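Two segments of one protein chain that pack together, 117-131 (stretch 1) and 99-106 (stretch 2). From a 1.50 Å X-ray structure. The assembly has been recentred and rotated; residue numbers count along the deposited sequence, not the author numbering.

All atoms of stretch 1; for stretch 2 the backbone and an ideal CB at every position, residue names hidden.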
# COMPACT_ATOMS: atom_id res chain seq x y z
N PRO A 117 9.26 9.76 -16.85
CA PRO A 117 10.39 9.00 -17.35
C PRO A 117 11.41 8.61 -16.29
O PRO A 117 12.13 7.64 -16.50
CB PRO A 117 11.02 9.96 -18.36
CG PRO A 117 9.86 10.81 -18.85
CD PRO A 117 9.07 11.03 -17.58
N VAL A 118 11.47 9.36 -15.17
CA VAL A 118 12.41 9.00 -14.11
C VAL A 118 11.85 7.77 -13.38
O VAL A 118 12.58 6.83 -13.07
CB VAL A 118 12.66 10.19 -13.12
CG1 VAL A 118 13.60 9.76 -12.00
CG2 VAL A 118 13.19 11.41 -13.89
N LEU A 119 10.53 7.74 -13.15
CA LEU A 119 9.91 6.56 -12.57
C LEU A 119 10.13 5.34 -13.46
O LEU A 119 10.42 4.23 -12.97
CB LEU A 119 8.39 6.80 -12.37
CG LEU A 119 7.64 5.63 -11.74
CD1 LEU A 119 8.05 5.42 -10.28
CD2 LEU A 119 6.15 5.97 -11.90
N VAL A 120 10.01 5.55 -14.78
CA VAL A 120 10.26 4.40 -15.68
C VAL A 120 11.68 3.84 -15.44
O VAL A 120 11.88 2.59 -15.38
CB VAL A 120 10.06 4.77 -17.16
CG1 VAL A 120 10.52 3.66 -18.05
CG2 VAL A 120 8.57 5.05 -17.46
N GLU A 121 12.68 4.73 -15.36
CA GLU A 121 14.07 4.28 -15.14
C GLU A 121 14.28 3.65 -13.77
O GLU A 121 14.98 2.64 -13.66
CB GLU A 121 15.04 5.44 -15.30
CG GLU A 121 15.11 6.01 -16.72
CD GLU A 121 15.31 4.93 -17.80
OE1 GLU A 121 16.26 4.13 -17.67
OE2 GLU A 121 14.53 4.86 -18.77
N ILE A 122 13.63 4.19 -12.74
CA ILE A 122 13.68 3.54 -11.41
C ILE A 122 13.20 2.11 -11.51
O ILE A 122 13.86 1.18 -11.07
CB ILE A 122 12.83 4.34 -10.37
CG1 ILE A 122 13.59 5.60 -9.99
CG2 ILE A 122 12.51 3.48 -9.10
CD1 ILE A 122 12.74 6.66 -9.28
N TRP A 123 12.05 1.93 -12.12
CA TRP A 123 11.47 0.60 -12.21
C TRP A 123 12.25 -0.35 -13.13
O TRP A 123 12.28 -1.58 -12.88
CB TRP A 123 9.99 0.68 -12.54
CG TRP A 123 9.19 0.74 -11.22
CD1 TRP A 123 8.46 1.83 -10.69
CD2 TRP A 123 9.13 -0.29 -10.25
NE1 TRP A 123 7.93 1.47 -9.47
CE2 TRP A 123 8.34 0.19 -9.17
CE3 TRP A 123 9.66 -1.58 -10.19
CZ2 TRP A 123 8.07 -0.60 -8.03
CZ3 TRP A 123 9.39 -2.37 -9.11
CH2 TRP A 123 8.61 -1.90 -8.01
N LYS A 124 12.87 0.18 -14.18
CA LYS A 124 13.72 -0.69 -15.00
C LYS A 124 14.80 -1.31 -14.11
O LYS A 124 15.10 -2.53 -14.19
CB LYS A 124 14.36 0.14 -16.11
CG LYS A 124 15.31 -0.66 -16.98
CD LYS A 124 15.74 0.22 -18.16
CE LYS A 124 16.53 -0.59 -19.23
NZ LYS A 124 15.58 -1.45 -20.07
N GLN A 125 15.37 -0.50 -13.24
CA GLN A 125 16.41 -0.95 -12.34
C GLN A 125 15.91 -1.87 -11.22
O GLN A 125 16.59 -2.85 -10.89
CB GLN A 125 17.07 0.25 -11.72
CG GLN A 125 17.90 0.97 -12.74
CD GLN A 125 18.47 2.22 -12.13
OE1 GLN A 125 19.41 2.13 -11.35
NE2 GLN A 125 17.86 3.37 -12.39
N VAL A 126 14.81 -1.53 -10.58
CA VAL A 126 14.30 -2.35 -9.48
C VAL A 126 13.86 -3.72 -10.03
O VAL A 126 14.24 -4.80 -9.46
CB VAL A 126 13.12 -1.69 -8.77
CG1 VAL A 126 12.60 -2.64 -7.65
CG2 VAL A 126 13.52 -0.31 -8.21
N ALA A 127 13.18 -3.71 -11.17
CA ALA A 127 12.83 -4.97 -11.83
C ALA A 127 14.06 -5.78 -12.18
O ALA A 127 14.08 -7.03 -12.05
CB ALA A 127 11.97 -4.73 -13.10
N GLN A 128 15.11 -5.13 -12.71
CA GLN A 128 16.30 -5.91 -13.04
C GLN A 128 16.87 -6.52 -11.78
O GLN A 128 17.28 -7.72 -11.77
CB GLN A 128 17.35 -5.03 -13.69
CG GLN A 128 18.72 -5.72 -13.89
CD GLN A 128 18.70 -6.76 -15.00
OE1 GLN A 128 17.94 -6.63 -15.95
NE2 GLN A 128 19.53 -7.79 -14.88
N ALA A 129 16.90 -5.73 -10.70
CA ALA A 129 17.56 -6.19 -9.46
C ALA A 129 16.82 -7.35 -8.81
O ALA A 129 17.46 -8.29 -8.25
CB ALA A 129 17.77 -5.05 -8.48
N PHE A 130 15.49 -7.33 -8.92
CA PHE A 130 14.68 -8.36 -8.23
C PHE A 130 14.17 -9.48 -9.17
O PHE A 130 13.41 -10.32 -8.76
CB PHE A 130 13.52 -7.65 -7.48
CG PHE A 130 13.99 -6.94 -6.23
CD1 PHE A 130 14.16 -7.65 -5.05
CD2 PHE A 130 14.27 -5.58 -6.25
CE1 PHE A 130 14.60 -6.99 -3.86
CE2 PHE A 130 14.70 -4.89 -5.09
CZ PHE A 130 14.84 -5.61 -3.88
N LYS A 131 14.68 -9.52 -10.41
CA LYS A 131 14.06 -10.38 -11.43
C LYS A 131 13.95 -11.86 -11.05
O LYS A 131 12.98 -12.54 -11.43
CB LYS A 131 14.75 -10.20 -12.79
CG LYS A 131 16.16 -10.75 -12.88
CD LYS A 131 16.76 -10.36 -14.23
CE LYS A 131 18.22 -10.82 -14.37
NZ LYS A 131 18.41 -12.30 -14.26
N UNK A 99 5.29 -6.77 -0.68
CA UNK A 99 4.93 -5.83 -1.74
C UNK A 99 5.92 -4.68 -1.60
O UNK A 99 6.01 -4.08 -0.53
CB UNK A 99 3.48 -5.36 -1.64
N UNK A 100 6.70 -4.40 -2.66
CA UNK A 100 7.59 -3.22 -2.63
C UNK A 100 7.04 -2.22 -3.68
O UNK A 100 6.68 -2.64 -4.80
CB UNK A 100 9.04 -3.60 -2.92
N UNK A 101 7.03 -0.93 -3.33
CA UNK A 101 6.32 0.08 -4.15
C UNK A 101 7.38 1.19 -4.45
O UNK A 101 8.53 1.12 -4.02
CB UNK A 101 5.09 0.64 -3.43
N UNK A 102 6.95 2.24 -5.16
CA UNK A 102 7.61 3.52 -5.05
C UNK A 102 6.60 4.50 -4.45
O UNK A 102 5.41 4.46 -4.78
CB UNK A 102 8.13 4.00 -6.41
N UNK A 103 7.08 5.38 -3.57
CA UNK A 103 6.24 6.13 -2.64
C UNK A 103 6.88 7.52 -2.46
O UNK A 103 8.12 7.69 -2.53
CB UNK A 103 6.10 5.40 -1.30
N UNK A 104 6.02 8.52 -2.31
CA UNK A 104 6.51 9.86 -2.00
C UNK A 104 7.52 10.39 -3.03
O UNK A 104 8.59 10.82 -2.67
CB UNK A 104 7.15 9.86 -0.61
N UNK A 105 7.14 10.38 -4.30
CA UNK A 105 7.94 11.03 -5.35
C UNK A 105 7.33 12.43 -5.63
O UNK A 105 6.52 12.58 -6.53
CB UNK A 105 7.97 10.18 -6.62
N UNK A 106 7.73 13.44 -4.83
CA UNK A 106 7.07 14.75 -4.86
C UNK A 106 7.11 15.38 -6.25
O UNK A 106 6.10 15.95 -6.70
CB UNK A 106 7.73 15.69 -3.85

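Stretch 1 is a helix whose Val118, Leu119, Ile122, Trp123, Val126 and Phe130 form one apolar flank. Stretch 2 starts as a strand running roughly antiparallel to it, at 152°, with axes 11.4 Å apart at closest approach, a gap that side chains must fill. No charged group of the helix lines this flank, so shape and hydrophobicity matter most.

Position 99 has extended backbone angles, and nothing of the helix lies within 5.5 Å of its ideal CB. The helix therefore sets no preference, though a beta-branched residue would suit the strand. The residue is Ile99, which makes no contact with stretch 1.

At position 100 the strand continues and CA-to-CB turns toward the helix. The nearest helix atom, Trp123 CH2, is 5.4 Å from the ideal CB, and Val126 and Phe130 lie beyond it. A small side chain would leave this space largely unfilled; leucine, isoleucine or methionine could reach across, with isoleucine also favoured by the extended backbone. The residue is Ile100, with chi1 p and chi2 t. Its CD1 lies 3.9 Å from Val126 CG1 and sits over one face of the Phe130 ring, 4.0 Å from the centroid, in a CH-pi contact. Its carbonyl O approaches the edge of the indole, 3.8 Å from Trp123 CH2.

Position 101 points away from the helix, so stretch 1 leaves its side chain open, polar or apolar. What touches the helix here is mainly backbone: the C atom of 101 is 4.1 Å from Trp123 CZ2. The residue is Asn101, whose OD1 is hydrogen-bonded elsewhere in the structure.

Position 102 turns toward the helix again, but in tight quarters. Its ideal CB is already 4.0 Å from Trp123 NE1 and 4.1 Å from Leu119 CD1, with Ile122 CG2 at 5.2 Å. A compact side chain such as alanine, serine, cysteine or valine is the natural expectation. Leu119 CD1 and Ile122 CG2 favour the less polar of these, and the indole N-H of Trp123 is hydrogen-bonded elsewhere in the structure, so it asks nothing of this side chain. The residue is Cys102, chi1 t, whose SG packs 3.9 Å from Leu119 CD1 while its CB lies 3.9 Å from Trp123 NE1.

Positions 103 and 104 find nothing of the helix near their ideal CB atoms. The positive phi of 104 (57°) would favour glycine or asparagine, but other residues can adopt it. The residues are His103 and His104.

Position 105 is subtler: its CB points toward the helix, yet no helix atom lies within 5.5 Å of it. The first part of the helix, Val118 to Ile122, presents an apolar surface that only a long side chain can reach, so leucine, methionine or an aromatic would fit. Its N-cap place before a helix would alone suggest serine, threonine, aspartate or asparagine, but these would leave the apolar surface of Val118, Leu119 and Ile122 unmet. The residue is Phe105, which serves that surface instead. Val118 CG1 meets the ring edge, 3.8 Å from Phe105 CZ, and Ile122 CD1 is 4.1 Å from Phe105 CE1.

Position 106 is out of reach, so a polar residue is acceptable. The residue is Glu106, whose OE2 accepts a 2.6 Å hydrogen bond from His104 NE2.

Stretch 2 99-106: IINCHHFE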
# COMPACT_ATOMS: atom_id res chain seq x y z
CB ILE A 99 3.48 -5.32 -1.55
CG1 ILE A 99 2.39 -6.42 -1.77
CG2 ILE A 99 3.18 -4.22 -2.58
CD1 ILE A 99 1.08 -6.11 -1.11
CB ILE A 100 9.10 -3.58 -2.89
CG1 ILE A 100 9.32 -4.14 -4.33
CG2 ILE A 100 9.75 -4.49 -1.72
CD1 ILE A 100 10.85 -4.43 -4.60
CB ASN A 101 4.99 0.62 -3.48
CG ASN A 101 5.22 1.67 -2.37
OD1 ASN A 101 6.37 2.06 -2.08
ND2 ASN A 101 4.11 2.11 -1.70
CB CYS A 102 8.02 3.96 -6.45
SG CYS A 102 9.02 5.51 -6.53
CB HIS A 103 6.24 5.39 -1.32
CG HIS A 103 5.00 5.50 -0.47
ND1 HIS A 103 4.68 6.58 0.33
CD2 HIS A 103 4.08 4.56 -0.21
CE1 HIS A 103 3.61 6.28 1.07
NE2 HIS A 103 3.21 5.07 0.73
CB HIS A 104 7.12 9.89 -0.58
CG HIS A 104 7.16 11.26 0.02
ND1 HIS A 104 6.48 11.59 1.19
CD2 HIS A 104 7.77 12.39 -0.39
CE1 HIS A 104 6.69 12.87 1.47
NE2 HIS A 104 7.45 13.38 0.51
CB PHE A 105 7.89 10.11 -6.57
CG PHE A 105 8.92 10.41 -7.63
CD1 PHE A 105 9.16 9.45 -8.64
CD2 PHE A 105 9.65 11.62 -7.65
CE1 PHE A 105 10.09 9.72 -9.67
CE2 PHE A 105 10.59 11.87 -8.65
CZ PHE A 105 10.81 10.90 -9.67
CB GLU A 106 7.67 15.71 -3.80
CG GLU A 106 7.26 15.37 -2.32
CD GLU A 106 7.93 16.29 -1.21
OE1 GLU A 106 8.30 17.48 -1.50
OE2 GLU A 106 8.09 15.83 -0.05
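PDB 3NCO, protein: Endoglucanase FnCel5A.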